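Local coordinates for 432aa long hypothetical deoxyribodipyrimidine photolyase (Sulfolobus tokodaii, PDB 2E0I), which probably uses light to split cyclobutane pyrimidine dimers in DNA and carries two FAD molecules, one of them a likely light-harvesting cofactor, at residues 44-53 with 332-341; 203-211 with 373-381. All coordinates share one frame; numbering follows the deposited sequence.

The two contacts join different parts of the chain; their centres lie 25 Å apart and their nearest atoms about 11 Å. Interaction 1 ties the start of helix 48-66 to the end of helix 327-337 and the turn after it, between the two flavins: it lines the pocket of FAD chain F, probably the light-harvesting flavin, while the Leu338 side chain comes to about 4 Å from the other FAD, probably the catalytic one as in the family. Interaction 2 packs the loop 203-211 against residues 373-381; Arg205 lines that second pocket and the Asp206 side chain is about 8 Å from its FAD. Helix 309-322 reaches both contacts, through Arg312 at Asp340 and Arg310 at Asp206.

Interaction 1. Residues 44-53 with 332-341. With FAD (flavin-adenine dinucleotide), chain F.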
loop_
_atom_site.group_PDB
_atom_site.type_symbol
_atom_site.label_atom_id
_atom_site.label_comp_id
_atom_site.label_asym_id
_atom_site.label_seq_id
_atom_site.Cartn_x
_atom_site.Cartn_y
_atom_site.Cartn_z
ATOM N N PRO A 44 6.853 -9.707 -10.305
ATOM C CA PRO A 44 7.137 -10.457 -9.081
ATOM C C PRO A 44 6.485 -9.808 -7.845
ATOM O O PRO A 44 6.216 -10.474 -6.849
ATOM C CB PRO A 44 8.668 -10.425 -9.008
ATOM C CG PRO A 44 9.095 -10.204 -10.438
ATOM C CD PRO A 44 8.087 -9.219 -10.942
ATOM N N TYR A 45 6.224 -8.510 -7.922
ATOM C CA TYR A 45 5.658 -7.778 -6.803
ATOM C C TYR A 45 4.155 -7.561 -6.911
ATOM O O TYR A 45 3.578 -6.706 -6.230
ATOM C CB TYR A 45 6.373 -6.431 -6.686
ATOM C CG TYR A 45 7.769 -6.549 -6.141
ATOM C CD1 TYR A 45 8.031 -6.299 -4.795
ATOM C CD2 TYR A 45 8.827 -6.929 -6.955
ATOM C CE1 TYR A 45 9.317 -6.420 -4.271
ATOM C CE2 TYR A 45 10.116 -7.061 -6.445
ATOM C CZ TYR A 45 10.354 -6.802 -5.107
ATOM O OH TYR A 45 11.628 -6.908 -4.602
ATOM N N LYS A 46 3.513 -8.345 -7.757
ATOM C CA LYS A 46 2.085 -8.189 -7.957
ATOM C C LYS A 46 1.238 -8.948 -6.946
ATOM O O LYS A 46 1.561 -10.060 -6.543
ATOM C CB LYS A 46 1.708 -8.608 -9.379
ATOM C CG LYS A 46 0.216 -8.704 -9.626
ATOM C CD LYS A 46 -0.068 -9.339 -10.976
ATOM C CE LYS A 46 -1.511 -9.818 -11.080
ATOM N NZ LYS A 46 -1.820 -10.427 -12.424
ATOM N N SER A 47 0.146 -8.308 -6.545
ATOM C CA SER A 47 -0.794 -8.867 -5.606
ATOM C C SER A 47 -2.108 -9.098 -6.359
ATOM O O SER A 47 -2.612 -8.189 -7.015
ATOM C CB SER A 47 -1.003 -7.882 -4.448
ATOM O OG SER A 47 -2.086 -8.282 -3.623
ATOM N N GLU A 48 -2.657 -10.309 -6.282
ATOM C CA GLU A 48 -3.920 -10.581 -6.960
ATOM C C GLU A 48 -5.034 -9.794 -6.287
ATOM O O GLU A 48 -5.921 -9.264 -6.955
ATOM C CB GLU A 48 -4.267 -12.072 -6.938
ATOM C CG GLU A 48 -3.479 -12.945 -7.899
ATOM C CD GLU A 48 -3.464 -12.424 -9.336
ATOM O OE1 GLU A 48 -4.492 -11.877 -9.808
ATOM O OE2 GLU A 48 -2.412 -12.579 -10.007
ATOM N N PHE A 49 -4.993 -9.713 -4.963
ATOM C CA PHE A 49 -6.012 -8.968 -4.240
ATOM C C PHE A 49 -5.998 -7.488 -4.623
ATOM O O PHE A 49 -7.043 -6.905 -4.886
ATOM C CB PHE A 49 -5.817 -9.104 -2.726
ATOM C CG PHE A 49 -6.136 -10.465 -2.188
ATOM C CD1 PHE A 49 -7.334 -11.089 -2.493
ATOM C CD2 PHE A 49 -5.249 -11.112 -1.326
ATOM C CE1 PHE A 49 -7.650 -12.333 -1.946
ATOM C CE2 PHE A 49 -5.561 -12.362 -0.771
ATOM C CZ PHE A 49 -6.762 -12.966 -1.085
ATOM N N ALA A 50 -4.816 -6.885 -4.645
ATOM C CA ALA A 50 -4.688 -5.479 -5.009
ATOM C C ALA A 50 -5.241 -5.219 -6.405
ATOM O O ALA A 50 -5.932 -4.228 -6.641
ATOM C CB ALA A 50 -3.237 -5.064 -4.961
ATOM N N VAL A 51 -4.931 -6.119 -7.332
ATOM C CA VAL A 51 -5.378 -5.985 -8.704
ATOM C C VAL A 51 -6.900 -6.020 -8.816
ATOM O O VAL A 51 -7.495 -5.215 -9.544
ATOM C CB VAL A 51 -4.742 -7.080 -9.575
ATOM C CG1 VAL A 51 -5.293 -7.033 -10.977
ATOM C CG2 VAL A 51 -3.245 -6.867 -9.623
ATOM N N SER A 52 -7.534 -6.936 -8.097
ATOM C CA SER A 52 -8.987 -7.041 -8.144
ATOM C C SER A 52 -9.617 -5.752 -7.640
ATOM O O SER A 52 -10.585 -5.241 -8.219
ATOM C CB SER A 52 -9.455 -8.199 -7.281
ATOM O OG SER A 52 -8.897 -9.398 -7.758
ATOM N N PHE A 53 -9.059 -5.235 -6.552
ATOM C CA PHE A 53 -9.538 -3.999 -5.968
ATOM C C PHE A 53 -9.423 -2.862 -6.975
ATOM O O PHE A 53 -10.337 -2.042 -7.109
ATOM C CB PHE A 53 -8.731 -3.666 -4.723
ATOM C CG PHE A 53 -9.273 -2.502 -3.949
ATOM C CD1 PHE A 53 -9.114 -1.213 -4.409
ATOM C CD2 PHE A 53 -9.940 -2.701 -2.743
ATOM C CE1 PHE A 53 -9.603 -0.139 -3.684
ATOM C CE2 PHE A 53 -10.430 -1.627 -2.012
ATOM C CZ PHE A 53 -10.259 -0.346 -2.488
ATOM N N ARG A 332 8.828 -8.331 -0.366
ATOM C CA ARG A 332 8.281 -8.884 -1.596
ATOM C C ARG A 332 7.077 -9.777 -1.340
ATOM O O ARG A 332 6.089 -9.727 -2.076
ATOM C CB ARG A 332 9.326 -9.684 -2.367
ATOM C CG ARG A 332 9.083 -9.625 -3.869
ATOM C CD ARG A 332 9.124 -10.971 -4.542
ATOM N NE ARG A 332 10.420 -11.621 -4.427
ATOM C CZ ARG A 332 10.687 -12.886 -4.764
ATOM N NH1 ARG A 332 9.745 -13.693 -5.257
ATOM N NH2 ARG A 332 11.919 -13.348 -4.588
ATOM N N TYR A 333 7.144 -10.603 -0.306
ATOM C CA TYR A 333 6.010 -11.458 -0.024
ATOM C C TYR A 333 4.752 -10.623 0.249
ATOM O O TYR A 333 3.673 -10.917 -0.280
ATOM C CB TYR A 333 6.300 -12.359 1.161
ATOM C CG TYR A 333 5.174 -13.310 1.403
ATOM C CD1 TYR A 333 4.871 -14.298 0.471
ATOM C CD2 TYR A 333 4.365 -13.185 2.528
ATOM C CE1 TYR A 333 3.784 -15.137 0.650
ATOM C CE2 TYR A 333 3.270 -14.023 2.723
ATOM C CZ TYR A 333 2.989 -14.994 1.776
ATOM O OH TYR A 333 1.908 -15.813 1.961
ATOM N N PHE A 334 4.888 -9.591 1.078
ATOM C CA PHE A 334 3.774 -8.704 1.393
ATOM C C PHE A 334 3.233 -8.051 0.135
ATOM O O PHE A 334 2.025 -7.922 -0.021
ATOM C CB PHE A 334 4.217 -7.598 2.354
ATOM C CG PHE A 334 3.897 -7.873 3.797
ATOM C CD1 PHE A 334 3.815 -9.184 4.277
ATOM C CD2 PHE A 334 3.713 -6.817 4.687
ATOM C CE1 PHE A 334 3.558 -9.437 5.613
ATOM C CE2 PHE A 334 3.456 -7.060 6.035
ATOM C CZ PHE A 334 3.379 -8.377 6.497
ATOM N N ALA A 335 4.137 -7.628 -0.746
ATOM C CA ALA A 335 3.746 -6.972 -1.997
ATOM C C ALA A 335 2.864 -7.921 -2.794
ATOM O O ALA A 335 2.040 -7.525 -3.627
ATOM C CB ALA A 335 4.993 -6.594 -2.820
ATOM N N THR A 336 3.024 -9.191 -2.485
ATOM C CA THR A 336 2.303 -10.236 -3.151
ATOM C C THR A 336 0.933 -10.495 -2.584
ATOM O O THR A 336 0.095 -11.076 -3.248
ATOM C CB THR A 336 3.164 -11.502 -3.103
ATOM O OG1 THR A 336 3.867 -11.610 -4.341
ATOM C CG2 THR A 336 2.354 -12.743 -2.822
ATOM N N LYS A 337 0.681 -10.043 -1.367
ATOM C CA LYS A 337 -0.605 -10.317 -0.745
ATOM C C LYS A 337 -1.456 -9.120 -0.377
ATOM O O LYS A 337 -2.680 -9.189 -0.444
ATOM C CB LYS A 337 -0.388 -11.160 0.503
ATOM C CG LYS A 337 0.253 -12.502 0.230
ATOM C CD LYS A 337 -0.677 -13.351 -0.601
ATOM C CE LYS A 337 -0.257 -14.798 -0.622
ATOM N NZ LYS A 337 -1.482 -15.639 -0.826
ATOM N N LEU A 338 -0.806 -8.032 0.023
ATOM C CA LEU A 338 -1.507 -6.817 0.427
ATOM C C LEU A 338 -2.477 -6.249 -0.612
ATOM O O LEU A 338 -2.123 -6.027 -1.768
ATOM C CB LEU A 338 -0.485 -5.743 0.819
ATOM C CG LEU A 338 -0.097 -5.529 2.288
ATOM C CD1 LEU A 338 -0.519 -6.692 3.170
ATOM C CD2 LEU A 338 1.401 -5.297 2.348
ATOM N N VAL A 339 -3.713 -6.021 -0.194
ATOM C CA VAL A 339 -4.703 -5.445 -1.084
ATOM C C VAL A 339 -4.346 -3.966 -1.238
ATOM O O VAL A 339 -4.742 -3.325 -2.212
ATOM C CB VAL A 339 -6.136 -5.548 -0.487
ATOM C CG1 VAL A 339 -6.217 -4.760 0.815
ATOM C CG2 VAL A 339 -7.162 -5.004 -1.472
ATOM N N ASP A 340 -3.586 -3.438 -0.274
ATOM C CA ASP A 340 -3.185 -2.029 -0.273
ATOM C C ASP A 340 -1.702 -1.792 -0.590
ATOM O O ASP A 340 -1.153 -0.731 -0.282
ATOM C CB ASP A 340 -3.515 -1.390 1.093
ATOM C CG ASP A 340 -2.799 -2.086 2.260
ATOM O OD1 ASP A 340 -1.866 -2.881 1.994
ATOM O OD2 ASP A 340 -3.157 -1.841 3.442
ATOM N N TYR A 341 -1.050 -2.759 -1.220
ATOM C CA TYR A 341 0.368 -2.603 -1.511
ATOM C C TYR A 341 0.821 -1.257 -2.059
ATOM O O TYR A 341 0.364 -0.799 -3.108
ATOM C CB TYR A 341 0.855 -3.696 -2.464
ATOM C CG TYR A 341 2.310 -3.525 -2.836
ATOM C CD1 TYR A 341 2.689 -3.242 -4.146
ATOM C CD2 TYR A 341 3.306 -3.608 -1.863
ATOM C CE1 TYR A 341 4.027 -3.045 -4.477
ATOM C CE2 TYR A 341 4.638 -3.411 -2.178
ATOM C CZ TYR A 341 4.994 -3.132 -3.487
ATOM O OH TYR A 341 6.317 -2.939 -3.802
HETATM P PA FAD F . 3.804 -1.096 -9.264
HETATM O O1A FAD F . 4.052 -1.351 -7.827
HETATM O O2A FAD F . 2.865 -1.865 -10.109
HETATM O O5B FAD F . 5.170 -1.759 -9.802
HETATM C C5B FAD F . 5.601 -1.539 -11.150
HETATM C C4B FAD F . 6.982 -2.149 -11.410
HETATM O O4B FAD F . 7.779 -1.977 -10.222
HETATM C C3B FAD F . 6.897 -3.659 -11.640
HETATM O O3B FAD F . 8.045 -4.096 -12.374
HETATM C C2B FAD F . 6.954 -4.176 -10.203
HETATM O O2B FAD F . 7.416 -5.529 -10.205
HETATM C C1B FAD F . 8.059 -3.271 -9.659
HETATM N N9A FAD F . 8.060 -3.232 -8.176
HETATM C C8A FAD F . 7.011 -2.966 -7.400
HETATM N N7A FAD F . 7.376 -2.968 -6.121
HETATM C C5A FAD F . 8.676 -3.236 -6.076
HETATM C C6A FAD F . 9.609 -3.344 -5.052
HETATM N N6A FAD F . 9.234 -3.212 -3.783
HETATM N N1A FAD F . 10.888 -3.611 -5.357
HETATM C C2A FAD F . 11.268 -3.780 -6.612
HETATM N N3A FAD F . 10.405 -3.686 -7.610
HETATM C C4A FAD F . 9.113 -3.413 -7.382
HETATM N N1 FAD F . -1.441 1.511 -12.944
HETATM C C2 FAD F . -1.622 1.658 -14.325
HETATM O O2 FAD F . -1.648 2.780 -14.826
HETATM N N3 FAD F . -1.724 0.520 -15.133
HETATM C C4 FAD F . -1.634 -0.758 -14.565
HETATM O O4 FAD F . -1.731 -1.755 -15.280
HETATM C C4X FAD F . -1.436 -0.900 -13.195
HETATM N N5 FAD F . -1.277 -2.173 -12.631
HETATM C C5X FAD F . -1.054 -2.315 -11.255
HETATM C C6 FAD F . -0.808 -3.577 -10.721
HETATM C C7 FAD F . -0.492 -3.722 -9.373
HETATM C C7M FAD F . -0.221 -5.120 -8.812
HETATM C C8 FAD F . -0.428 -2.596 -8.558
HETATM C C8M FAD F . -0.082 -2.719 -7.073
HETATM C C9 FAD F . -0.681 -1.335 -9.092
HETATM C C9A FAD F . -0.996 -1.188 -10.440
HETATM N N10 FAD F . -1.199 0.084 -11.000
HETATM C C10 FAD F . -1.345 0.230 -12.386
HETATM C "C1'" FAD F . -1.176 1.297 -10.149
HETATM C "C2'" FAD F . 0.239 1.799 -9.864
HETATM O "O2'" FAD F . 0.427 1.917 -8.450
HETATM C "C3'" FAD F . 0.480 3.148 -10.549
HETATM O "O3'" FAD F . 0.404 2.981 -11.968
HETATM C "C4'" FAD F . 1.852 3.712 -10.174
HETATM O "O4'" FAD F . 1.949 5.057 -10.651
HETATM C "C5'" FAD F . 2.975 2.869 -10.783
HETATM O "O5'" FAD F . 4.129 2.844 -9.938
HETATM P P FAD F . 4.308 1.661 -8.860
HETATM O O1P FAD F . 5.684 1.769 -8.325
HETATM O O2P FAD F . 3.176 1.676 -7.908
HETATM O O3P FAD F . 4.232 0.360 -9.805
#
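The ring of Tyr45 is held between the Arg332 side chain and the adenine of FAD. On one face lies the aliphatic stem of Arg332, whose CG sits 3.4 Å from the centroid of the Tyr45 ring in a CH-pi contact, with the two side chains crossing at about a right angle. The adenine spreads over the opposite face. A flat aromatic suits this place because both of its faces are used, and an alanine here would probably leave the adenine without its aromatic cover and the Arg332 stem without a surface to rest on. Ala335 CB meets the edge of the ring, 3.6 Å from Tyr45 CD1, and the same methyl lies over a face of Tyr341. A chi1 of 177° carries the Tyr341 ring away from its own backbone N and brings its hydroxyl up to the adenine, where OH donates to FAD N7A. Tyr45 thus covers the base while Tyr341 bonds to its N7A.

Farther along, Ser47 does double duty at the start of helix 48-66. Its OG accepts from Ala50 N (3.2 Å, nearly straight at 170°), an N-cap bond, and donates to Leu338 O at 2.9 Å, approaching from above the carbonyl plane. A small hydroxyl fits between the two backbones, which run close enough for Ser47 CA to direct its hydrogen at Thr336 O. Beyond it come apolar contacts: Val339 CG2 lies 3.8 Å from Phe53 CD2, and Phe49 CB 4.2 Å from Val339 CB. The Phe49 ring also presents its edge to a polar atom, Lys337 O. Val51 CG2 touches the flavin methyl C7M (3.6 Å). The arrangement is an interdomain seam, joining the alpha/beta photolyase domain to the helical FAD-binding domain around the pocket of the probable light-harvesting flavin.

Interaction 2. Residues 203-211 with 373-381; sequences RRRDYPAEN and KFDPEAKFI
Phe374 turns its ring edge toward one face of Tyr207, an edge-to-face pair with centroids 5.2 Å apart and planes at 67°. It has the largest buried area in the contact, and a broad apolar ring suits the spot, meeting both that face and the CB methylene of Asp206, 3.4 Å from Phe374 CE1; the Asp206 carboxylate is held by Arg310. The opposite face of Tyr207 carries the guanidinium of Arg204, with NH2 over the centre of the ring; Arg204 grips Glu210 side-on, NE to OE1 and NH2 to OE2, which fixes how the guanidinium lies. The edge of Tyr207 meets backbone, CE1 being 3.3 Å from Lys373 O.

Pro208 wedges in next, its rigid ring offering two apolar surfaces. CD lies 3.3 Å from Phe374 O, while CB sits over the face of Phe380, 3.6 Å from its ring centroid and 17° off the normal. The backbone at Phe380 is anchored by Asp375: a chi1 of -159° swings the carboxylate away from its own N, and it accepts from Phe380 N (3.1 Å, OD2) and Ile381 N (2.9 Å, OD1). Ala209, small enough to come close, sets its CB against Lys379 and Phe380.

The loop between helices 189-196 and 217-221 thus lies across the junction of helices 367-374 and 379-384. Helix 309-322 touches both sides, Arg310 at Asp206 and Phe374, Val311 at Pro208 and Phe380, and helix 292-304 packs against Phe380.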
loop_
_atom_site.group_PDB
_atom_site.type_symbol
_atom_site.label_atom_id
_atom_site.label_comp_id
_atom_site.label_asym_id
_atom_site.label_seq_id
_atom_site.Cartn_x
_atom_site.Cartn_y
_atom_site.Cartn_z
ATOM N N ARG A 203 -8.645 4.463 19.386
ATOM C CA ARG A 203 -7.819 4.266 20.562
ATOM C C ARG A 203 -7.416 2.808 20.696
ATOM O O ARG A 203 -6.290 2.493 21.038
ATOM C CB ARG A 203 -8.612 4.672 21.796
ATOM C CG ARG A 203 -8.604 6.147 22.055
ATOM C CD ARG A 203 -7.395 6.450 22.891
ATOM N NE ARG A 203 -7.428 5.631 24.101
ATOM C CZ ARG A 203 -6.380 5.412 24.889
ATOM N NH1 ARG A 203 -5.196 5.952 24.596
ATOM N NH2 ARG A 203 -6.520 4.655 25.975
ATOM N N ARG A 204 -8.354 1.916 20.430
ATOM C CA ARG A 204 -8.085 0.495 20.544
ATOM C C ARG A 204 -7.799 -0.134 19.184
ATOM O O ARG A 204 -8.119 -1.300 18.939
ATOM C CB ARG A 204 -9.280 -0.187 21.212
ATOM C CG ARG A 204 -9.554 0.321 22.621
ATOM C CD ARG A 204 -10.665 -0.467 23.294
ATOM N NE ARG A 204 -10.341 -1.885 23.452
ATOM C CZ ARG A 204 -9.361 -2.357 24.222
ATOM N NH1 ARG A 204 -8.594 -1.529 24.919
ATOM N NH2 ARG A 204 -9.146 -3.663 24.303
ATOM N N ARG A 205 -7.169 0.639 18.308
ATOM C CA ARG A 205 -6.877 0.161 16.969
ATOM C C ARG A 205 -5.865 -0.975 16.925
ATOM O O ARG A 205 -5.667 -1.582 15.875
ATOM C CB ARG A 205 -6.401 1.321 16.089
ATOM C CG ARG A 205 -4.962 1.752 16.299
ATOM C CD ARG A 205 -4.585 2.865 15.327
ATOM N NE ARG A 205 -4.669 4.169 15.969
ATOM C CZ ARG A 205 -3.695 4.708 16.696
ATOM N NH1 ARG A 205 -2.554 4.063 16.863
ATOM N NH2 ARG A 205 -3.869 5.885 17.278
ATOM N N ASP A 206 -5.236 -1.276 18.053
ATOM C CA ASP A 206 -4.235 -2.339 18.098
ATOM C C ASP A 206 -4.834 -3.722 18.255
ATOM O O ASP A 206 -4.226 -4.710 17.871
ATOM C CB ASP A 206 -3.257 -2.102 19.245
ATOM C CG ASP A 206 -2.368 -0.895 19.015
ATOM O OD1 ASP A 206 -1.392 -1.017 18.240
ATOM O OD2 ASP A 206 -2.654 0.178 19.603
ATOM N N TYR A 207 -6.028 -3.797 18.817
ATOM C CA TYR A 207 -6.670 -5.077 19.035
ATOM C C TYR A 207 -7.335 -5.579 17.761
ATOM O O TYR A 207 -8.359 -5.058 17.334
ATOM C CB TYR A 207 -7.670 -4.927 20.169
ATOM C CG TYR A 207 -7.020 -4.375 21.416
ATOM C CD1 TYR A 207 -6.585 -5.218 22.438
ATOM C CD2 TYR A 207 -6.775 -3.009 21.545
ATOM C CE1 TYR A 207 -5.916 -4.709 23.557
ATOM C CE2 TYR A 207 -6.108 -2.494 22.653
ATOM C CZ TYR A 207 -5.681 -3.347 23.653
ATOM O OH TYR A 207 -4.995 -2.829 24.730
ATOM N N PRO A 208 -6.747 -6.611 17.136
ATOM C CA PRO A 208 -7.250 -7.211 15.901
ATOM C C PRO A 208 -8.658 -7.752 16.031
ATOM O O PRO A 208 -9.457 -7.603 15.121
ATOM C CB PRO A 208 -6.252 -8.332 15.615
ATOM C CG PRO A 208 -5.030 -7.922 16.339
ATOM C CD PRO A 208 -5.558 -7.338 17.611
ATOM N N ALA A 209 -8.959 -8.393 17.154
ATOM C CA ALA A 209 -10.281 -8.967 17.357
ATOM C C ALA A 209 -11.361 -7.894 17.270
ATOM O O ALA A 209 -12.437 -8.119 16.715
ATOM C CB ALA A 209 -10.341 -9.671 18.693
ATOM N N GLU A 210 -11.079 -6.722 17.824
ATOM C CA GLU A 210 -12.030 -5.621 17.766
ATOM C C GLU A 210 -12.039 -5.093 16.329
ATOM O O GLU A 210 -11.284 -5.570 15.481
ATOM C CB GLU A 210 -11.627 -4.537 18.775
ATOM C CG GLU A 210 -11.832 -5.005 20.215
ATOM C CD GLU A 210 -11.255 -4.066 21.262
ATOM O OE1 GLU A 210 -11.578 -2.854 21.235
ATOM O OE2 GLU A 210 -10.487 -4.549 22.130
ATOM N N ASN A 211 -12.892 -4.130 16.026
ATOM C CA ASN A 211 -12.913 -3.641 14.660
ATOM C C ASN A 211 -12.617 -2.158 14.643
ATOM O O ASN A 211 -13.394 -1.372 14.114
ATOM C CB ASN A 211 -14.278 -3.904 14.036
ATOM C CG ASN A 211 -14.167 -4.387 12.615
ATOM O OD1 ASN A 211 -15.107 -4.263 11.826
ATOM N ND2 ASN A 211 -13.009 -4.955 12.274
ATOM N N LYS A 373 -1.480 -9.445 25.197
ATOM C CA LYS A 373 -2.005 -8.115 25.454
ATOM C C LYS A 373 -3.050 -7.669 24.441
ATOM O O LYS A 373 -4.082 -7.104 24.822
ATOM C CB LYS A 373 -0.878 -7.086 25.479
ATOM C CG LYS A 373 -1.392 -5.677 25.683
ATOM C CD LYS A 373 -0.280 -4.659 25.753
ATOM C CE LYS A 373 -0.855 -3.289 26.068
ATOM N NZ LYS A 373 0.220 -2.273 26.205
ATOM N N PHE A 374 -2.786 -7.928 23.159
ATOM C CA PHE A 374 -3.690 -7.504 22.095
ATOM C C PHE A 374 -4.736 -8.494 21.637
ATOM O O PHE A 374 -5.525 -8.185 20.751
ATOM C CB PHE A 374 -2.876 -7.007 20.909
ATOM C CG PHE A 374 -2.041 -5.814 21.231
ATOM C CD1 PHE A 374 -2.642 -4.625 21.640
ATOM C CD2 PHE A 374 -0.653 -5.883 21.184
ATOM C CE1 PHE A 374 -1.871 -3.523 22.001
ATOM C CE2 PHE A 374 0.130 -4.783 21.544
ATOM C CZ PHE A 374 -0.479 -3.602 21.953
ATOM N N ASP A 375 -4.744 -9.680 22.231
ATOM C CA ASP A 375 -5.746 -10.688 21.908
ATOM C C ASP A 375 -5.926 -11.536 23.163
ATOM O O ASP A 375 -5.732 -12.752 23.144
ATOM C CB ASP A 375 -5.295 -11.564 20.738
ATOM C CG ASP A 375 -6.465 -12.262 20.046
ATOM O OD1 ASP A 375 -6.222 -13.271 19.342
ATOM O OD2 ASP A 375 -7.626 -11.798 20.195
ATOM N N PRO A 376 -6.312 -10.892 24.274
ATOM C CA PRO A 376 -6.527 -11.538 25.572
ATOM C C PRO A 376 -7.466 -12.744 25.554
ATOM O O PRO A 376 -7.259 -13.709 26.286
ATOM C CB PRO A 376 -7.062 -10.396 26.431
ATOM C CG PRO A 376 -7.811 -9.584 25.457
ATOM C CD PRO A 376 -6.845 -9.520 24.304
ATOM N N GLU A 377 -8.493 -12.689 24.717
ATOM C CA GLU A 377 -9.460 -13.772 24.635
ATOM C C GLU A 377 -9.088 -14.727 23.516
ATOM O O GLU A 377 -9.769 -15.722 23.292
ATOM C CB GLU A 377 -10.850 -13.201 24.362
ATOM C CG GLU A 377 -11.067 -11.796 24.916
ATOM C CD GLU A 377 -10.982 -11.739 26.434
ATOM O OE1 GLU A 377 -10.047 -12.348 27.006
ATOM O OE2 GLU A 377 -11.844 -11.073 27.055
ATOM N N ALA A 378 -8.006 -14.414 22.813
ATOM C CA ALA A 378 -7.553 -15.233 21.698
ATOM C C ALA A 378 -8.635 -15.317 20.619
ATOM O O ALA A 378 -8.653 -16.248 19.816
ATOM C CB ALA A 378 -7.182 -16.628 22.183
ATOM N N LYS A 379 -9.533 -14.334 20.601
ATOM C CA LYS A 379 -10.600 -14.310 19.607
ATOM C C LYS A 379 -10.051 -14.222 18.180
ATOM O O LYS A 379 -10.527 -14.923 17.278
ATOM C CB LYS A 379 -11.554 -13.137 19.867
ATOM C CG LYS A 379 -12.460 -13.327 21.083
ATOM C CD LYS A 379 -13.579 -12.274 21.130
ATOM C CE LYS A 379 -14.585 -12.527 22.270
ATOM N NZ LYS A 379 -14.009 -12.376 23.653
ATOM N N PHE A 380 -9.055 -13.358 17.978
ATOM C CA PHE A 380 -8.435 -13.191 16.664
ATOM C C PHE A 380 -7.741 -14.479 16.253
ATOM O O PHE A 380 -7.889 -14.951 15.122
ATOM C CB PHE A 380 -7.402 -12.064 16.682
ATOM C CG PHE A 380 -6.715 -11.851 15.359
ATOM C CD1 PHE A 380 -7.434 -11.399 14.248
ATOM C CD2 PHE A 380 -5.350 -12.103 15.216
ATOM C CE1 PHE A 380 -6.799 -11.201 13.011
ATOM C CE2 PHE A 380 -4.709 -11.907 13.988
ATOM C CZ PHE A 380 -5.433 -11.457 12.886
ATOM N N ILE A 381 -6.981 -15.041 17.184
ATOM C CA ILE A 381 -6.263 -16.275 16.941
ATOM C C ILE A 381 -7.223 -17.402 16.582
ATOM O O ILE A 381 -7.006 -18.127 15.609
ATOM C CB ILE A 381 -5.437 -16.659 18.176
ATOM C CG1 ILE A 381 -4.297 -15.653 18.344
ATOM C CG2 ILE A 381 -4.898 -18.063 18.034
ATOM C CD1 ILE A 381 -3.479 -15.831 19.593
#